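Side-chain contacts in periplasmic sugar-binding protein (Chloroflexus aurantiacus, PDB 4RXU), which binds beta-D-glucopyranose between its two lobes and probably delivers sugar to an ABC-type transporter: residues Pro156-Ala161 / Asp261-Asp266; Gln141-Leu146 / Lys178-Lys183. All blocks are in the same frame, centred on the assembly; numbering follows the deposited sequence.

Contact 1 of 2, residues Pro156-Ala161 / Asp261-Asp266; sequences PLYLYA and DAFAAD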
ATOM      1  N   PRO A 156      14.822 -13.553  15.074  1.00 12.19           N
ATOM      2  CA  PRO A 156      13.688 -12.734  15.473  1.00 10.38           C
ATOM      3  C   PRO A 156      12.978 -12.067  14.295  1.00  9.13           C
ATOM      4  O   PRO A 156      13.635 -11.472  13.438  1.00 11.08           O
ATOM      5  CB  PRO A 156      14.318 -11.663  16.372  1.00 12.96           C
ATOM      6  CG  PRO A 156      15.534 -12.333  16.930  1.00 12.65           C
ATOM      7  CD  PRO A 156      16.062 -13.138  15.762  1.00 12.59           C
ATOM      8  N   LEU A 157      11.653 -12.100  14.352  1.00  9.94           N
ATOM      9  CA  LEU A 157      10.788 -11.551  13.328  1.00  8.16           C
ATOM     10  C   LEU A 157       9.786 -10.621  13.992  1.00  8.42           C
ATOM     11  O   LEU A 157       9.063 -11.021  14.924  1.00  8.95           O
ATOM     12  CB  LEU A 157      10.070 -12.677  12.568  1.00  9.81           C
ATOM     13  CG  LEU A 157       9.090 -12.227  11.467  1.00  9.21           C
ATOM     14  CD1 LEU A 157       9.805 -11.485  10.360  1.00  9.92           C
ATOM     15  CD2 LEU A 157       8.370 -13.440  10.911  1.00  9.95           C
ATOM     16  N   TYR A 158       9.779  -9.380  13.537  1.00  8.48           N
ATOM     17  CA  TYR A 158       8.856  -8.371  14.009  1.00  8.07           C
ATOM     18  C   TYR A 158       7.901  -8.034  12.862  1.00  8.70           C
ATOM     19  O   TYR A 158       8.342  -7.659  11.764  1.00 10.37           O
ATOM     20  CB  TYR A 158       9.632  -7.138  14.461  1.00  9.44           C
ATOM     21  CG  TYR A 158      10.443  -7.391  15.729  1.00  9.49           C
ATOM     22  CD1 TYR A 158      11.670  -8.056  15.693  1.00 10.01           C
ATOM     23  CD2 TYR A 158       9.967  -6.976  16.962  1.00  9.38           C
ATOM     24  CE1 TYR A 158      12.409  -8.287  16.855  1.00 12.78           C
ATOM     25  CE2 TYR A 158      10.687  -7.213  18.130  1.00 10.10           C
ATOM     26  CZ  TYR A 158      11.908  -7.873  18.079  1.00 11.05           C
ATOM     27  OH  TYR A 158      12.616  -8.103  19.260  1.00 13.64           O
ATOM     28  N   LEU A 159       6.606  -8.197  13.111  1.00  8.75           N
ATOM     29  CA  LEU A 159       5.573  -7.992  12.078  1.00  8.16           C
ATOM     30  C   LEU A 159       4.896  -6.657  12.267  1.00  7.68           C
ATOM     31  O   LEU A 159       4.611  -6.264  13.408  1.00  9.58           O
ATOM     32  CB  LEU A 159       4.500  -9.090  12.177  1.00  7.86           C
ATOM     33  CG  LEU A 159       4.979 -10.544  12.034  1.00  9.92           C
ATOM     34  CD1 LEU A 159       3.860 -11.515  12.372  1.00 11.24           C
ATOM     35  CD2 LEU A 159       5.577 -10.842  10.659  1.00 13.12           C
ATOM     36  N   TYR A 160       4.615  -5.967  11.157  1.00  7.08           N
ATOM     37  CA  TYR A 160       3.865  -4.704  11.191  1.00  7.78           C
ATOM     38  C   TYR A 160       2.907  -4.677  10.019  1.00  7.17           C
ATOM     39  O   TYR A 160       3.086  -5.376   9.019  1.00  8.65           O
ATOM     40  CB  TYR A 160       4.799  -3.479  11.174  1.00  9.48           C
ATOM     41  CG  TYR A 160       5.700  -3.485  12.398  1.00  8.68           C
ATOM     42  CD1 TYR A 160       5.220  -3.036  13.633  1.00 10.43           C
ATOM     43  CD2 TYR A 160       6.993  -4.012  12.344  1.00 10.07           C
ATOM     44  CE1 TYR A 160       6.023  -3.049  14.776  1.00  9.26           C
ATOM     45  CE2 TYR A 160       7.790  -4.062  13.487  1.00  8.66           C
ATOM     46  CZ  TYR A 160       7.301  -3.575  14.699  1.00  9.20           C
ATOM     47  OH  TYR A 160       8.101  -3.609  15.825  1.00 11.16           O
ATOM     48  N   ALA A 161       1.849  -3.903  10.193  1.00  8.75           N
ATOM     49  CA  ALA A 161       0.776  -3.851   9.204  1.00  9.49           C
ATOM     50  C   ALA A 161       0.202  -2.456   9.005  1.00  7.75           C
ATOM     51  O   ALA A 161       0.421  -1.534   9.810  1.00  9.02           O
ATOM     52  CB  ALA A 161      -0.359  -4.825   9.588  1.00  9.51           C
ATOM     53  N   ASP A 261      14.191   3.544  12.607  1.00  9.61           N
ATOM     54  CA  ASP A 261      14.751   4.533  13.541  1.00 10.93           C
ATOM     55  C   ASP A 261      14.771   3.993  14.967  1.00 13.91           C
ATOM     56  O   ASP A 261      15.748   4.161  15.698  1.00 14.85           O
ATOM     57  CB  ASP A 261      13.980   5.867  13.508  1.00 12.54           C
ATOM     58  CG  ASP A 261      14.180   6.659  12.224  1.00 10.59           C
ATOM     59  OD1 ASP A 261      15.078   6.332  11.395  1.00 12.86           O
ATOM     60  OD2 ASP A 261      13.387   7.623  12.051  1.00 15.40           O
ATOM     61  N   ALA A 262      13.698   3.330  15.366  1.00 11.67           N
ATOM     62  CA  ALA A 262      13.657   2.700  16.700  1.00 12.67           C
ATOM     63  C   ALA A 262      14.672   1.569  16.862  1.00 10.53           C
ATOM     64  O   ALA A 262      15.389   1.478  17.874  1.00 14.56           O
ATOM     65  CB  ALA A 262      12.249   2.183  16.980  1.00 11.80           C
ATOM     66  N   PHE A 263      14.706   0.672  15.871  1.00  8.71           N
ATOM     67  CA  PHE A 263      15.610  -0.480  15.897  1.00 10.89           C
ATOM     68  C   PHE A 263      17.083  -0.070  15.810  1.00 13.15           C
ATOM     69  O   PHE A 263      17.929  -0.663  16.483  1.00 12.10           O
ATOM     70  CB  PHE A 263      15.251  -1.469  14.790  1.00 11.77           C
ATOM     71  CG  PHE A 263      14.129  -2.421  15.164  1.00 11.89           C
ATOM     72  CD1 PHE A 263      12.813  -1.995  15.222  1.00 10.83           C
ATOM     73  CD2 PHE A 263      14.408  -3.735  15.502  1.00 10.21           C
ATOM     74  CE1 PHE A 263      11.786  -2.875  15.553  1.00 11.99           C
ATOM     75  CE2 PHE A 263      13.391  -4.621  15.836  1.00 12.83           C
ATOM     76  CZ  PHE A 263      12.079  -4.180  15.866  1.00 13.19           C
ATOM     77  N   ALA A 264      17.375   0.975  15.034  1.00 12.19           N
ATOM     78  CA  ALA A 264      18.754   1.472  14.892  1.00 11.98           C
ATOM     79  C   ALA A 264      19.300   1.970  16.220  1.00 15.96           C
ATOM     80  O   ALA A 264      20.494   1.893  16.478  1.00 17.60           O
ATOM     81  CB  ALA A 264      18.811   2.583  13.866  1.00 12.36           C
ATOM     82  N   ALA A 265      18.404   2.501  17.046  1.00 15.06           N
ATOM     83  CA  ALA A 265      18.758   3.053  18.364  1.00 17.63           C
ATOM     84  C   ALA A 265      18.940   2.044  19.498  1.00 20.86           C
ATOM     85  O   ALA A 265      19.344   2.421  20.595  1.00 26.12           O
ATOM     86  CB  ALA A 265      17.734   4.094  18.789  1.00 16.04           C
ATOM     87  N   ASP A 266      18.624   0.782  19.250  1.00 17.08           N
ATOM     88  CA  ASP A 266      18.637  -0.228  20.292  1.00 18.11           C
ATOM     89  C   ASP A 266      19.989  -0.900  20.180  1.00 20.59           C
ATOM     90  O   ASP A 266      20.272  -1.581  19.192  1.00 18.56           O
ATOM     91  CB  ASP A 266      17.489  -1.209  20.069  1.00 18.05           C
ATOM     92  CG  ASP A 266      17.376  -2.259  21.162  1.00 21.14           C
ATOM     93  OD1 ASP A 266      18.388  -2.913  21.493  1.00 26.73           O
ATOM     94  OD2 ASP A 266      16.251  -2.454  21.673  1.00 24.14           O
TER
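Phe263 drives the edge of its ring into one face of Tyr158, an edge-to-face (T-shaped) aromatic pair with the planes at 81° and the centroids 4.9 Å apart. The leading atom is Phe263 CZ, which stands 3.6 Å from Tyr158 CG, over the end of the phenol ring that joins CB rather than over its middle; CE2 of Phe263 follows, 3.8 Å from Tyr158 CD1. CB of Phe263 already points at the strand, and chi1 -83°, with CG anti to the carbonyl carbon, carries the ring on to Tyr158.

A second touch sets a phenol oxygen against an aromatic C-H edge. Tyr160 OH lies at the rim of the Phe263 ring, in its plane, 3.8 Å from Phe263 CE1. Both hydroxyls find their polar partners elsewhere: Tyr160 OH is hydrogen-bonded to Asn234 OD1 and Tyr158 OH to Asp242 O.

All three side chains are buried. They join strand 155-159 and the residue after it to helix 253-264, laid on the parallel sheet in the layered alpha/beta build of periplasmic binding proteins; Phe263 also packs on Val246 and Ile248 of strand 246-249, Val269 and Tyr272 of strand 269-274, and Leu235 of helix 224-237.

Contact 2 of 2, residues Gln141-Leu146 / Lys178-Lys183; sequences QQAQYL and KVLQPK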
ATOM      1  N   GLN A 141       6.723 -10.147  -1.839  1.00  7.96           N
ATOM      2  CA  GLN A 141       8.066  -9.656  -2.086  1.00  7.03           C
ATOM      3  C   GLN A 141       8.729  -9.129  -0.823  1.00  6.55           C
ATOM      4  O   GLN A 141       9.918  -9.313  -0.595  1.00  9.02           O
ATOM      5  CB  GLN A 141       8.065  -8.586  -3.159  1.00  9.86           C
ATOM      6  CG  GLN A 141       7.888  -9.156  -4.548  1.00 11.03           C
ATOM      7  CD  GLN A 141       7.956  -8.081  -5.621  1.00 11.12           C
ATOM      8  OE1 GLN A 141       8.607  -7.076  -5.444  1.00 10.67           O
ATOM      9  NE2 GLN A 141       7.320  -8.314  -6.733  1.00 10.72           N
ATOM     10  N   GLN A 142       7.954  -8.456   0.010  1.00  8.58           N
ATOM     11  CA  GLN A 142       8.488  -7.998   1.283  1.00  8.38           C
ATOM     12  C   GLN A 142       8.980  -9.194   2.103  1.00  9.31           C
ATOM     13  O   GLN A 142      10.112  -9.224   2.605  1.00 10.05           O
ATOM     14  CB  GLN A 142       7.435  -7.205   2.047  1.00  8.41           C
ATOM     15  CG  GLN A 142       7.101  -5.877   1.413  1.00  7.45           C
ATOM     16  CD  GLN A 142       5.948  -5.197   2.064  1.00  9.22           C
ATOM     17  OE1 GLN A 142       5.085  -5.844   2.634  1.00  9.25           O
ATOM     18  NE2 GLN A 142       5.918  -3.882   1.979  1.00 10.61           N
ATOM     19  N   ALA A 143       8.100 -10.166   2.274  1.00  7.76           N
ATOM     20  CA  ALA A 143       8.470 -11.344   3.055  1.00  7.54           C
ATOM     21  C   ALA A 143       9.626 -12.141   2.446  1.00  9.41           C
ATOM     22  O   ALA A 143      10.510 -12.627   3.164  1.00 10.48           O
ATOM     23  CB  ALA A 143       7.265 -12.241   3.248  1.00  9.67           C
ATOM     24  N   GLN A 144       9.601 -12.288   1.128  1.00  9.97           N
ATOM     25  CA  GLN A 144      10.617 -13.066   0.432  1.00 10.20           C
ATOM     26  C   GLN A 144      12.009 -12.447   0.639  1.00 11.44           C
ATOM     27  O   GLN A 144      12.978 -13.164   0.835  1.00 11.58           O
ATOM     28  CB  GLN A 144      10.272 -13.225  -1.053  1.00 11.07           C
ATOM     29  CG  GLN A 144      11.130 -14.263  -1.747  1.00 14.09           C
ATOM     30  CD  GLN A 144      10.857 -15.652  -1.212  1.00 18.04           C
ATOM     31  OE1 GLN A 144       9.721 -16.119  -1.246  1.00 17.92           O
ATOM     32  NE2 GLN A 144      11.887 -16.302  -0.692  1.00 20.57           N
ATOM     33  N   TYR A 145      12.082 -11.120   0.656  1.00  8.91           N
ATOM     34  CA  TYR A 145      13.338 -10.429   0.931  1.00 10.88           C
ATOM     35  C   TYR A 145      13.875 -10.837   2.311  1.00  9.30           C
ATOM     36  O   TYR A 145      15.050 -11.172   2.461  1.00 10.60           O
ATOM     37  CB  TYR A 145      13.195  -8.896   0.833  1.00  9.97           C
ATOM     38  CG  TYR A 145      14.510  -8.228   1.118  1.00 11.68           C
ATOM     39  CD1 TYR A 145      14.888  -7.951   2.431  1.00 11.91           C
ATOM     40  CD2 TYR A 145      15.396  -7.926   0.094  1.00  9.76           C
ATOM     41  CE1 TYR A 145      16.114  -7.381   2.725  1.00 13.22           C
ATOM     42  CE2 TYR A 145      16.626  -7.348   0.367  1.00 14.67           C
ATOM     43  CZ  TYR A 145      16.974  -7.080   1.676  1.00 13.84           C
ATOM     44  OH  TYR A 145      18.186  -6.524   1.953  1.00 18.04           O
ATOM     45  N   LEU A 146      12.998 -10.879   3.304  1.00  8.94           N
ATOM     46  CA  LEU A 146      13.398 -11.244   4.649  1.00  8.47           C
ATOM     47  C   LEU A 146      13.894 -12.685   4.673  1.00  9.24           C
ATOM     48  O   LEU A 146      14.963 -12.990   5.224  1.00 10.32           O
ATOM     49  CB  LEU A 146      12.263 -11.050   5.636  1.00  9.11           C
ATOM     50  CG  LEU A 146      11.833  -9.586   5.806  1.00  9.22           C
ATOM     51  CD1 LEU A 146      10.623  -9.512   6.718  1.00 12.91           C
ATOM     52  CD2 LEU A 146      12.904  -8.641   6.358  1.00 10.51           C
ATOM     53  N   LYS A 178       1.863 -15.641   3.686  1.00 10.25           N
ATOM     54  CA  LYS A 178       1.947 -16.884   2.928  1.00  9.93           C
ATOM     55  C   LYS A 178       3.366 -17.258   2.538  1.00 11.28           C
ATOM     56  O   LYS A 178       3.598 -18.385   2.114  1.00 10.90           O
ATOM     57  CB  LYS A 178       0.958 -16.893   1.769  1.00 11.74           C
ATOM     58  CG  LYS A 178      -0.466 -16.763   2.324  1.00 20.53           C
ATOM     59  CD  LYS A 178      -1.486 -17.300   1.391  1.00 21.69           C
ATOM     60  CE  LYS A 178      -2.824 -17.550   2.038  1.00 17.81           C
ATOM     61  NZ  LYS A 178      -3.776 -17.687   0.908  1.00 31.15           N
ATOM     62  N   VAL A 179       4.304 -16.325   2.725  1.00  9.73           N
ATOM     63  CA  VAL A 179       5.732 -16.615   2.631  1.00 10.32           C
ATOM     64  C   VAL A 179       6.353 -16.843   4.006  1.00  8.84           C
ATOM     65  O   VAL A 179       7.176 -17.753   4.192  1.00 12.99           O
ATOM     66  CB  VAL A 179       6.459 -15.470   1.878  1.00 12.60           C
ATOM     67  CG1 VAL A 179       7.977 -15.584   1.986  1.00 11.11           C
ATOM     68  CG2 VAL A 179       6.026 -15.435   0.417  1.00 13.03           C
ATOM     69  N   LEU A 180       5.990 -16.009   4.967  1.00  9.58           N
ATOM     70  CA  LEU A 180       6.590 -16.136   6.291  1.00 10.82           C
ATOM     71  C   LEU A 180       6.125 -17.346   7.107  1.00 10.71           C
ATOM     72  O   LEU A 180       6.913 -17.930   7.845  1.00  9.42           O
ATOM     73  CB  LEU A 180       6.395 -14.863   7.123  1.00  8.53           C
ATOM     74  CG  LEU A 180       6.993 -13.579   6.570  1.00 10.23           C
ATOM     75  CD1 LEU A 180       6.437 -12.367   7.310  1.00 13.40           C
ATOM     76  CD2 LEU A 180       8.507 -13.594   6.640  1.00 14.71           C
ATOM     77  N   GLN A 181       4.851 -17.708   6.982  1.00  9.01           N
ATOM     78  CA  GLN A 181       4.294 -18.720   7.856  1.00 11.45           C
ATOM     79  C   GLN A 181       5.061 -20.057   7.781  1.00  9.97           C
ATOM     80  O   GLN A 181       5.389 -20.638   8.822  1.00 10.09           O
ATOM     81  CB  GLN A 181       2.782 -18.878   7.633  1.00  9.96           C
ATOM     82  CG  GLN A 181       2.119 -19.911   8.537  1.00 10.69           C
ATOM     83  CD  GLN A 181       2.325 -21.358   8.073  1.00 13.84           C
ATOM     84  OE1 GLN A 181       2.348 -21.646   6.867  1.00 13.32           O
ATOM     85  NE2 GLN A 181       2.443 -22.279   9.036  1.00 15.20           N
ATOM     86  N   PRO A 182       5.382 -20.532   6.567  1.00 10.90           N
ATOM     87  CA  PRO A 182       6.162 -21.769   6.547  1.00 10.59           C
ATOM     88  C   PRO A 182       7.517 -21.632   7.226  1.00 10.38           C
ATOM     89  O   PRO A 182       8.020 -22.587   7.788  1.00 10.47           O
ATOM     90  CB  PRO A 182       6.381 -22.016   5.060  1.00 13.72           C
ATOM     91  CG  PRO A 182       5.233 -21.358   4.394  1.00 13.81           C
ATOM     92  CD  PRO A 182       4.889 -20.169   5.227  1.00 11.80           C
ATOM     93  N   LYS A 183       8.116 -20.455   7.127  1.00  9.61           N
ATOM     94  CA  LYS A 183       9.419 -20.194   7.744  1.00 10.87           C
ATOM     95  C   LYS A 183       9.366 -19.884   9.239  1.00 12.05           C
ATOM     96  O   LYS A 183      10.387 -19.809   9.904  1.00 12.73           O
ATOM     97  CB  LYS A 183      10.128 -19.084   6.971  1.00 13.31           C
ATOM     98  CG  LYS A 183      10.310 -19.440   5.497  1.00 11.78           C
ATOM     99  CD  LYS A 183      11.038 -20.743   5.269  1.00 15.43           C
ATOM    100  CE  LYS A 183      12.446 -20.654   5.797  1.00 16.26           C
ATOM    101  NZ  LYS A 183      13.090 -21.985   5.627  1.00 15.39           N
TER
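Ala143 sets its methyl group against two consecutive residues of the facing helix, Val179 and Leu180, and this apolar contact carries most of the interface. Ala143 CB is 3.6 Å from Val179 CB and equally 3.6 Å from Leu180 CG, so the methyl sits between the branch points of the two larger side chains. Val179 CG1 also reaches it, at 3.6 Å from Ala143 CB. From Leu180 the methine comes nearest, with CD2 alongside at 3.9 Å from Ala143 CB; CG anti to the carbonyl carbon (chi1 -60°) brings the branched end back toward helix 135-148. An alanine in place of Leu180 would lack the branched end, and is likely to leave a gap beside the Ala143 methyl.

A looser polar-to-apolar touch lies at the margin. The Gln144 side chain runs across Val179 at about a right angle, and its bend at chi2 (66°) turns OE1 toward the valine methyls, 3.7 Å from Val179 CG1. Its NE2 is hydrogen-bonded to Asp148 OD1 one turn on in the same helix.

The axes of the two helical segments approach to 8.6 Å, with 34° between their N-to-C directions. Helix 135-148, strand 155-159 and helix 167-185 follow in order along the chain, the two helices packed side by side and running roughly the same way, as in the alpha/beta lobes of periplasmic binding proteins. Leu180 also rests on Phe189 of strand 189-191 and Leu249 of strand 246-249.

No hydrogen bond or salt bridge spans the two segments. Their cohesion therefore rests on the fit of aliphatic carbon, with a small alanine permitting the close approach, and the amide NE2 at the margin is spent on Asp148 of its own helix.

How the contacts relate
Both contacts belong to the lobe built on the four-stranded parallel sheet, and their centres are 16 Å apart. Contact 1 is fully buried and joins a strand to a helix; contact 2 is partly buried and joins two helices, with Val179 and Gln144 partly exposed. Aromatic rings make the first; aliphatic groups, an alanine methyl against valine and leucine, the second. Strand 155-159 links them: Tyr158 faces helix 253-264, while Leu157 and Leu159 meet the helices of contact 2, with Leu159 CD2 3.8 Å from Leu180 CD1 and Leu157 CD1 4.2 Å from Leu146 CD1. Helices thus cover both faces of the strand, as in the alpha/beta lobes of periplasmic sugar-binding proteins.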